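Local coordinates for putative HpcE protein (Mycolicibacterium smegmatis, PDB 6V77) that is of unknown function but belongs to the fumarylacetoacetate hydrolase (FAH) family and binds a zinc ion, at residues S177-P181 and G269-Q273. Residue numbers count along the deposited sequence, not the author numbering.
Sequences SPIGP and GEFTQ
This is a sheet-on-sheet packing contact in the FAH-family fold: segment 177-181, on strand 177-185 of the large mixed sheet, faces strand 269-273 of the five-stranded sheet. The short segment axes approach to 8.1 Å with their N-to-C directions 140° apart. CA atoms come closest at Pro181 and Gly269 (6.4 Å). Phe271, on extended backbone with chi1 p (55°) and chi2 85°, reaches into the gap. Its CE1 lies 4.0 Å from Pro178 CG, and its CD2 edge is 3.4 Å from Gly180 O and 4.4 Å from Pro181 CD; Val149 and Pro107 also touch this side chain. Pro178 CG sits 3.6 Å from Gln273 OE1, while Gln273 NE2 donates a hydrogen bond to Val108 O. At Gly180 (phi/psi 147/-167) a CB would jam against Ile179 O, which by itself calls for glycine; a cis peptide to Pro181 follows, where the chain turns a corner. Pro181 CD lies 3.5 Å from Glu270 O and 4.3 Å from Gly269 CA; a side chain at Gly269 would crowd this ring. Apolar ring packing and C-H-to-carbonyl van der Waals contacts thus join the sheets here, without a hydrogen bond between the segments.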
ATOM      1  N   SER B 177       2.842   9.571   8.698  1.00 21.97           N
ATOM      2  CA  SER B 177       1.446   9.135   8.782  1.00 21.38           C
ATOM      3  C   SER B 177       1.067   8.780  10.213  1.00 21.23           C
ATOM      4  O   SER B 177       0.703   7.635  10.506  1.00 21.84           O
ATOM      5  CB  SER B 177       1.200   7.946   7.849  1.00 21.00           C
ATOM      6  OG  SER B 177       1.777   8.223   6.585  1.00 21.30           O
ATOM      7  N   PRO B 178       1.115   9.740  11.137  1.00 21.56           N
ATOM      8  CA  PRO B 178       0.659   9.445  12.495  1.00 21.50           C
ATOM      9  C   PRO B 178      -0.857   9.343  12.545  1.00 25.24           C
ATOM     10  O   PRO B 178      -1.573  10.125  11.911  1.00 22.87           O
ATOM     11  CB  PRO B 178       1.164  10.647  13.310  1.00 22.10           C
ATOM     12  CG  PRO B 178       1.083  11.790  12.325  1.00 24.99           C
ATOM     13  CD  PRO B 178       1.500  11.161  10.976  1.00 22.08           C
ATOM     14  N   ILE B 179      -1.342   8.370  13.318  1.00 21.60           N
ATOM     15  CA  ILE B 179      -2.766   8.140  13.518  1.00 20.76           C
ATOM     16  C   ILE B 179      -2.983   7.897  14.999  1.00 21.69           C
ATOM     17  O   ILE B 179      -2.241   7.121  15.607  1.00 21.32           O
ATOM     18  CB  ILE B 179      -3.280   6.915  12.723  1.00 20.07           C
ATOM     19  CG1 ILE B 179      -2.904   7.014  11.243  1.00 19.95           C
ATOM     20  CG2 ILE B 179      -4.812   6.759  12.917  1.00 20.98           C
ATOM     21  CD1 ILE B 179      -3.175   5.715  10.460  1.00 19.59           C
ATOM     22  N   GLY B 180      -4.000   8.534  15.580  1.00 21.37           N
ATOM     23  CA  GLY B 180      -4.306   8.320  16.974  1.00 21.53           C
ATOM     24  C   GLY B 180      -4.852   9.555  17.651  1.00 22.30           C
ATOM     25  O   GLY B 180      -5.228  10.528  16.990  1.00 22.39           O
ATOM     26  N   PRO B 181      -4.924   9.540  18.996  1.00 22.00           N
ATOM     27  CA  PRO B 181      -4.436   8.459  19.860  1.00 22.18           C
ATOM     28  C   PRO B 181      -5.361   7.246  19.945  1.00 24.88           C
ATOM     29  O   PRO B 181      -4.884   6.156  20.258  1.00 24.84           O
ATOM     30  CB  PRO B 181      -4.338   9.132  21.232  1.00 26.44           C
ATOM     31  CG  PRO B 181      -5.411  10.178  21.191  1.00 29.99           C
ATOM     32  CD  PRO B 181      -5.362  10.711  19.779  1.00 22.73           C
ATOM     33  N   GLY B 269     -10.177  13.282  19.348  1.00 27.28           N
ATOM     34  CA  GLY B 269      -8.836  13.173  19.895  1.00 23.76           C
ATOM     35  C   GLY B 269      -7.964  14.343  19.502  1.00 28.39           C
ATOM     36  O   GLY B 269      -8.345  15.210  18.708  1.00 23.29           O
ATOM     37  N   GLU B 270      -6.769  14.350  20.078  1.00 23.17           N
ATOM     38  CA  GLU B 270      -5.769  15.320  19.648  1.00 23.36           C
ATOM     39  C   GLU B 270      -4.378  14.762  19.897  1.00 26.18           C
ATOM     40  O   GLU B 270      -4.192  13.866  20.723  1.00 25.77           O
ATOM     41  CB  GLU B 270      -5.917  16.653  20.386  1.00 27.02           C
ATOM     42  CG  GLU B 270      -5.569  16.564  21.855  1.00 27.08           C
ATOM     43  CD  GLU B 270      -5.498  17.938  22.487  1.00 36.57           C
ATOM     44  OE1 GLU B 270      -6.539  18.415  22.955  1.00 34.34           O
ATOM     45  OE2 GLU B 270      -4.405  18.544  22.477  1.00 34.80           O
ATOM     46  N   PHE B 271      -3.389  15.342  19.211  1.00 24.76           N
ATOM     47  CA  PHE B 271      -2.002  15.071  19.551  1.00 27.53           C
ATOM     48  C   PHE B 271      -1.125  16.227  19.099  1.00 25.59           C
ATOM     49  O   PHE B 271      -1.480  16.986  18.196  1.00 27.31           O
ATOM     50  CB  PHE B 271      -1.509  13.737  18.960  1.00 24.23           C
ATOM     51  CG  PHE B 271      -1.664  13.576  17.451  1.00 24.95           C
ATOM     52  CD1 PHE B 271      -0.697  14.055  16.571  1.00 29.19           C
ATOM     53  CD2 PHE B 271      -2.712  12.804  16.933  1.00 27.08           C
ATOM     54  CE1 PHE B 271      -0.809  13.850  15.187  1.00 29.46           C
ATOM     55  CE2 PHE B 271      -2.848  12.593  15.574  1.00 25.02           C
ATOM     56  CZ  PHE B 271      -1.895  13.102  14.686  1.00 26.26           C
ATOM     57  N   THR B 272       0.035  16.339  19.734  1.00 24.57           N
ATOM     58  CA  THR B 272       0.980  17.397  19.404  1.00 25.16           C
ATOM     59  C   THR B 272       2.342  16.787  19.091  1.00 30.25           C
ATOM     60  O   THR B 272       2.801  15.876  19.785  1.00 30.47           O
ATOM     61  CB  THR B 272       1.083  18.426  20.548  1.00 27.10           C
ATOM     62  OG1 THR B 272      -0.203  19.018  20.780  1.00 30.03           O
ATOM     63  CG2 THR B 272       2.071  19.533  20.185  1.00 27.99           C
ATOM     64  N   GLN B 273       2.972  17.277  18.026  1.00 25.43           N
ATOM     65  CA  GLN B 273       4.255  16.760  17.567  1.00 25.96           C
ATOM     66  C   GLN B 273       5.226  17.910  17.377  1.00 32.49           C
ATOM     67  O   GLN B 273       4.839  18.976  16.896  1.00 30.52           O
ATOM     68  CB  GLN B 273       4.110  16.004  16.250  1.00 25.11           C
ATOM     69  CG  GLN B 273       3.134  14.864  16.354  1.00 28.32           C
ATOM     70  CD  GLN B 273       3.102  14.061  15.090  1.00 33.11           C
ATOM     71  OE1 GLN B 273       2.613  14.536  14.065  1.00 37.66           O
ATOM     72  NE2 GLN B 273       3.681  12.859  15.131  1.00 25.72           N
TER